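Nucleoside-triphosphatase THEP1 (Aquifex aeolicus, PDB 1YE8) hydrolyses the nucleoside triphosphates ATP, GTP, CTP, TTP and UTP to nucleoside diphosphates and phosphate, and has no kinase activity. Local coordinates at residues A95-G109 / I125-P138. Residues are numbered along the deposited sequence; the frame is centred on the assembly and turned at random.
Sequences AKKDRRKVIIIDEIG and IMHDPNVNVVATIP
Strands 102-105 and 132-136 run parallel, their axes 4.4 Å apart and inclined by 19°, in a right-handed beta-alpha-beta crossover through helix 116-126. The ladder alternates from Ile103 N to Asn132 O (2.9 Å), through Val134 N to Ile103 O (2.8 Å, nearly head-on to the carbonyl) and Ile105 N to Val134 O, to Thr136 N on Ile105 O. Beyond a cis peptide before Glu107, Ile108 N resumes it on Thr136 O. At the other end a water accepts from Asn132 N and donates to the carbonyls of Ala95 and Lys101.

On the face carrying Ile103, Ile105, Val133 and Ala135, covered by helix 116-126, Ile103 CD1 touches Ile125 CG2 (3.9 Å) and Val131 CG2, both to one side, while Ile108 CD1 covers Ala135 CB at 3.7 Å. Val102 CG1 meets Val134 CG2 on the other face, towards helix 13-24.

Thr136 OG1, set between its backbone N and carbonyl carbon (chi1 56°), donates to the anti lone pair of Asp106 OD1 at 2.6 Å. Asp106 OD2 is hydrogen-bonded to Thr14 OG1 of the P-loop. Gripped through both oxygens, the carboxylate is fixed in rotation; the side chain lies about 4 Å from the magnesium, without direct coordination, consistent with a Walker B aspartate.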
loop_
_atom_site.group_PDB
_atom_site.type_symbol
_atom_site.label_atom_id
_atom_site.label_comp_id
_atom_site.label_asym_id
_atom_site.label_seq_id
_atom_site.Cartn_x
_atom_site.Cartn_y
_atom_site.Cartn_z
ATOM N N ALA A 95 -1.814 -15.790 0.803
ATOM C CA ALA A 95 -3.064 -15.333 1.410
ATOM C C ALA A 95 -4.285 -16.104 0.910
ATOM O O ALA A 95 -5.273 -16.213 1.625
ATOM C CB ALA A 95 -3.250 -13.824 1.192
ATOM N N LYS A 96 -4.228 -16.634 -0.312
ATOM C CA LYS A 96 -5.334 -17.442 -0.829
ATOM C C LYS A 96 -5.424 -18.761 -0.084
ATOM O O LYS A 96 -6.522 -19.282 0.110
ATOM C CB LYS A 96 -5.176 -17.695 -2.327
ATOM C CG LYS A 96 -5.573 -16.490 -3.170
ATOM C CD LYS A 96 -5.592 -16.789 -4.660
ATOM C CE LYS A 96 -4.211 -16.738 -5.224
ATOM N NZ LYS A 96 -4.173 -17.093 -6.667
ATOM N N LYS A 97 -4.287 -19.293 0.354
ATOM C CA LYS A 97 -4.270 -20.591 1.042
ATOM C C LYS A 97 -4.429 -20.476 2.556
ATOM O O LYS A 97 -4.955 -21.381 3.200
ATOM C CB LYS A 97 -3.003 -21.371 0.683
ATOM C CG LYS A 97 -2.991 -21.843 -0.769
ATOM C CD LYS A 97 -1.843 -22.816 -1.043
ATOM C CE LYS A 97 -2.277 -23.983 -1.938
ATOM N NZ LYS A 97 -3.073 -23.564 -3.127
ATOM N N ASP A 98 -3.981 -19.362 3.121
ATOM C CA ASP A 98 -3.984 -19.160 4.564
ATOM C C ASP A 98 -4.686 -17.843 4.856
ATOM O O ASP A 98 -4.119 -16.759 4.648
ATOM C CB ASP A 98 -2.541 -19.152 5.079
ATOM C CG ASP A 98 -2.440 -18.925 6.574
ATOM O OD1 ASP A 98 -3.489 -18.741 7.220
ATOM O OD2 ASP A 98 -1.340 -18.918 7.169
ATOM N N ARG A 99 -5.920 -17.935 5.331
ATOM C CA ARG A 99 -6.729 -16.759 5.597
ATOM C C ARG A 99 -6.240 -15.925 6.787
ATOM O O ARG A 99 -6.751 -14.828 7.025
ATOM C CB ARG A 99 -8.190 -17.169 5.764
ATOM C CG ARG A 99 -8.814 -17.723 4.477
ATOM C CD ARG A 99 -9.053 -19.237 4.487
ATOM N NE ARG A 99 -9.654 -19.687 5.744
ATOM C CZ ARG A 99 -10.007 -20.937 6.018
ATOM N NH1 ARG A 99 -9.836 -21.901 5.121
ATOM N NH2 ARG A 99 -10.542 -21.224 7.199
ATOM N N ARG A 100 -5.239 -16.416 7.516
ATOM C CA ARG A 100 -4.603 -15.609 8.554
ATOM C C ARG A 100 -3.686 -14.544 7.951
ATOM O O ARG A 100 -3.396 -13.536 8.593
ATOM C CB ARG A 100 -3.817 -16.482 9.546
ATOM C CG ARG A 100 -4.664 -17.474 10.331
ATOM C CD ARG A 100 -5.402 -16.861 11.508
ATOM N NE ARG A 100 -4.490 -16.361 12.530
ATOM C CZ ARG A 100 -4.846 -15.552 13.520
ATOM N NH1 ARG A 100 -6.102 -15.141 13.626
ATOM N NH2 ARG A 100 -3.939 -15.152 14.400
ATOM N N LYS A 101 -3.215 -14.782 6.731
ATOM C CA LYS A 101 -2.304 -13.839 6.093
ATOM C C LYS A 101 -3.044 -12.590 5.624
ATOM O O LYS A 101 -4.227 -12.626 5.224
ATOM C CB LYS A 101 -1.564 -14.483 4.905
ATOM C CG LYS A 101 -0.680 -15.684 5.237
ATOM C CD LYS A 101 0.511 -15.369 6.123
ATOM C CE LYS A 101 1.403 -16.611 6.230
ATOM N NZ LYS A 101 2.424 -16.458 7.294
ATOM N N VAL A 102 -2.311 -11.487 5.678
ATOM C CA VAL A 102 -2.822 -10.172 5.295
ATOM C C VAL A 102 -1.828 -9.547 4.330
ATOM O O VAL A 102 -0.644 -9.387 4.667
ATOM C CB VAL A 102 -3.025 -9.255 6.526
ATOM C CG1 VAL A 102 -3.578 -7.899 6.092
ATOM C CG2 VAL A 102 -3.949 -9.937 7.550
ATOM N N ILE A 103 -2.315 -9.218 3.133
ATOM C CA ILE A 103 -1.503 -8.559 2.107
ATOM C C ILE A 103 -1.390 -7.082 2.448
ATOM O O ILE A 103 -2.391 -6.452 2.780
ATOM C CB ILE A 103 -2.152 -8.746 0.712
ATOM C CG1 ILE A 103 -2.343 -10.253 0.431
ATOM C CG2 ILE A 103 -1.296 -8.066 -0.358
ATOM C CD1 ILE A 103 -3.127 -10.540 -0.836
ATOM N N ILE A 104 -0.178 -6.530 2.336
ATOM C CA ILE A 104 0.092 -5.132 2.716
ATOM C C ILE A 104 0.487 -4.324 1.484
ATOM O O ILE A 104 1.436 -4.690 0.797
ATOM C CB ILE A 104 1.238 -5.061 3.758
ATOM C CG1 ILE A 104 0.959 -5.978 4.958
ATOM C CG2 ILE A 104 1.512 -3.621 4.148
ATOM C CD1 ILE A 104 -0.246 -5.618 5.834
ATOM N N ILE A 105 -0.245 -3.245 1.190
ATOM C CA ILE A 105 0.045 -2.453 -0.021
ATOM C C ILE A 105 -0.015 -0.958 0.307
ATOM O O ILE A 105 -1.100 -0.346 0.274
ATOM C CB ILE A 105 -0.964 -2.771 -1.180
ATOM C CG1 ILE A 105 -1.220 -4.284 -1.337
ATOM C CG2 ILE A 105 -0.430 -2.169 -2.499
ATOM C CD1 ILE A 105 -2.206 -4.617 -2.459
ATOM N N ASP A 106 1.127 -0.355 0.610
ATOM C CA ASP A 106 1.182 1.097 0.836
ATOM C C ASP A 106 2.213 1.620 -0.160
ATOM O O ASP A 106 3.410 1.343 -0.009
ATOM C CB ASP A 106 1.583 1.400 2.293
ATOM C CG ASP A 106 1.975 2.843 2.506
ATOM O OD1 ASP A 106 1.142 3.746 2.239
ATOM O OD2 ASP A 106 3.092 3.166 2.949
ATOM N N GLU A 107 1.805 2.368 -1.187
ATOM C CA GLU A 107 0.504 2.971 -1.395
ATOM C C GLU A 107 0.008 2.639 -2.797
ATOM O O GLU A 107 0.798 2.524 -3.758
ATOM C CB GLU A 107 0.654 4.496 -1.249
ATOM C CG GLU A 107 -0.640 5.266 -1.437
ATOM C CD GLU A 107 -0.624 6.672 -0.885
ATOM O OE1 GLU A 107 0.333 7.111 -0.223
ATOM O OE2 GLU A 107 -1.607 7.381 -1.109
ATOM N N ILE A 108 -1.305 2.515 -2.943
ATOM C CA ILE A 108 -1.904 2.501 -4.263
ATOM C C ILE A 108 -2.065 3.966 -4.663
ATOM O O ILE A 108 -3.160 4.548 -4.582
ATOM C CB ILE A 108 -3.229 1.710 -4.285
ATOM C CG1 ILE A 108 -3.018 0.306 -3.687
ATOM C CG2 ILE A 108 -3.804 1.625 -5.724
ATOM C CD1 ILE A 108 -4.265 -0.442 -3.437
ATOM N N GLY A 109 -0.963 4.567 -5.106
ATOM C CA GLY A 109 -0.903 5.989 -5.391
ATOM C C GLY A 109 -0.367 6.274 -6.778
ATOM O O GLY A 109 0.003 5.357 -7.517
ATOM N N ILE A 125 -6.037 -8.654 -6.810
ATOM C CA ILE A 125 -6.068 -8.841 -5.368
ATOM C C ILE A 125 -7.284 -8.182 -4.711
ATOM O O ILE A 125 -7.996 -8.803 -3.910
ATOM C CB ILE A 125 -4.750 -8.294 -4.730
ATOM C CG1 ILE A 125 -3.549 -9.193 -5.094
ATOM C CG2 ILE A 125 -4.916 -8.101 -3.229
ATOM C CD1 ILE A 125 -2.190 -8.536 -4.829
HETATM N N MSE A 126 -7.544 -6.932 -5.069
HETATM C CA MSE A 126 -8.574 -6.160 -4.391
HETATM C C MSE A 126 -9.988 -6.682 -4.638
HETATM O O MSE A 126 -10.851 -6.544 -3.779
HETATM C CB MSE A 126 -8.448 -4.685 -4.756
HETATM C CG MSE A 126 -7.065 -4.089 -4.338
HETATM SE SE MSE A 126 -6.581 -4.284 -2.439
HETATM C CE MSE A 126 -7.984 -3.351 -1.964
ATOM N N HIS A 127 -10.193 -7.328 -5.785
ATOM C CA HIS A 127 -11.508 -7.841 -6.128
ATOM C C HIS A 127 -11.657 -9.322 -5.800
ATOM O O HIS A 127 -12.714 -9.912 -6.072
ATOM C CB HIS A 127 -11.823 -7.532 -7.592
ATOM C CG HIS A 127 -11.908 -6.067 -7.884
ATOM N ND1 HIS A 127 -12.948 -5.276 -7.437
ATOM C CD2 HIS A 127 -11.070 -5.241 -8.554
ATOM C CE1 HIS A 127 -12.752 -4.034 -7.835
ATOM N NE2 HIS A 127 -11.621 -3.983 -8.515
ATOM N N ASP A 128 -10.625 -9.921 -5.210
ATOM C CA ASP A 128 -10.684 -11.318 -4.807
ATOM C C ASP A 128 -11.245 -11.369 -3.389
ATOM O O ASP A 128 -10.582 -10.935 -2.444
ATOM C CB ASP A 128 -9.295 -11.957 -4.864
ATOM C CG ASP A 128 -9.321 -13.456 -4.633
ATOM O OD1 ASP A 128 -10.230 -13.953 -3.920
ATOM O OD2 ASP A 128 -8.455 -14.209 -5.109
ATOM N N PRO A 129 -12.454 -11.908 -3.223
ATOM C CA PRO A 129 -13.084 -11.965 -1.896
ATOM C C PRO A 129 -12.319 -12.830 -0.895
ATOM O O PRO A 129 -12.536 -12.654 0.310
ATOM C CB PRO A 129 -14.439 -12.631 -2.183
ATOM C CG PRO A 129 -14.232 -13.391 -3.444
ATOM C CD PRO A 129 -13.293 -12.529 -4.263
ATOM N N ASN A 130 -11.456 -13.728 -1.375
ATOM C CA ASN A 130 -10.833 -14.759 -0.542
ATOM C C ASN A 130 -9.517 -14.376 0.122
ATOM O O ASN A 130 -8.829 -15.244 0.667
ATOM C CB ASN A 130 -10.603 -16.051 -1.342
ATOM C CG ASN A 130 -11.860 -16.544 -2.052
ATOM O OD1 ASN A 130 -12.933 -16.661 -1.445
ATOM N ND2 ASN A 130 -11.734 -16.829 -3.351
ATOM N N VAL A 131 -9.149 -13.095 0.070
ATOM C CA VAL A 131 -7.904 -12.649 0.683
ATOM C C VAL A 131 -8.119 -11.409 1.529
ATOM O O VAL A 131 -8.970 -10.570 1.199
ATOM C CB VAL A 131 -6.773 -12.376 -0.360
ATOM C CG1 VAL A 131 -6.417 -13.628 -1.155
ATOM C CG2 VAL A 131 -7.088 -11.197 -1.316
ATOM N N ASN A 132 -7.339 -11.299 2.600
ATOM C CA ASN A 132 -7.317 -10.104 3.444
ATOM C C ASN A 132 -6.242 -9.126 3.002
ATOM O O ASN A 132 -5.138 -9.541 2.606
ATOM C CB ASN A 132 -7.086 -10.486 4.903
ATOM C CG ASN A 132 -8.104 -11.479 5.409
ATOM O OD1 ASN A 132 -9.310 -11.254 5.306
ATOM N ND2 ASN A 132 -7.624 -12.599 5.943
ATOM N N VAL A 133 -6.568 -7.836 3.052
ATOM C CA VAL A 133 -5.655 -6.788 2.584
ATOM C C VAL A 133 -5.738 -5.550 3.453
ATOM O O VAL A 133 -6.833 -5.157 3.873
ATOM C CB VAL A 133 -5.967 -6.348 1.116
ATOM C CG1 VAL A 133 -4.906 -5.365 0.594
ATOM C CG2 VAL A 133 -6.102 -7.546 0.167
ATOM N N VAL A 134 -4.583 -4.934 3.716
ATOM C CA VAL A 134 -4.519 -3.556 4.221
ATOM C C VAL A 134 -3.820 -2.724 3.158
ATOM O O VAL A 134 -2.674 -3.015 2.798
ATOM C CB VAL A 134 -3.746 -3.458 5.553
ATOM C CG1 VAL A 134 -3.561 -2.000 5.982
ATOM C CG2 VAL A 134 -4.479 -4.256 6.633
ATOM N N ALA A 135 -4.516 -1.707 2.647
ATOM C CA ALA A 135 -3.957 -0.889 1.549
ATOM C C ALA A 135 -4.229 0.571 1.845
ATOM O O ALA A 135 -5.181 0.907 2.565
ATOM C CB ALA A 135 -4.545 -1.274 0.207
ATOM N N THR A 136 -3.399 1.447 1.285
ATOM C CA THR A 136 -3.628 2.879 1.405
ATOM C C THR A 136 -3.885 3.469 0.025
ATOM O O THR A 136 -3.370 2.985 -1.002
ATOM C CB THR A 136 -2.414 3.585 2.018
ATOM O OG1 THR A 136 -1.250 3.304 1.232
ATOM C CG2 THR A 136 -2.142 3.047 3.420
ATOM N N ILE A 137 -4.675 4.537 0.014
ATOM C CA ILE A 137 -4.915 5.336 -1.186
ATOM C C ILE A 137 -4.903 6.803 -0.821
ATOM O O ILE A 137 -5.227 7.170 0.313
ATOM C CB ILE A 137 -6.272 4.988 -1.886
ATOM C CG1 ILE A 137 -7.461 5.127 -0.920
ATOM C CG2 ILE A 137 -6.197 3.618 -2.558
ATOM C CD1 ILE A 137 -8.796 4.971 -1.609
ATOM N N PRO A 138 -4.559 7.652 -1.785
ATOM C CA PRO A 138 -4.635 9.094 -1.549
ATOM C C PRO A 138 -6.079 9.545 -1.360
ATOM O O PRO A 138 -7.029 8.823 -1.694
ATOM C CB PRO A 138 -3.983 9.708 -2.802
ATOM C CG PRO A 138 -3.963 8.644 -3.816
ATOM C CD PRO A 138 -4.090 7.322 -3.147
HETATM O O HOH W 1 -5.978 -13.898 3.422
#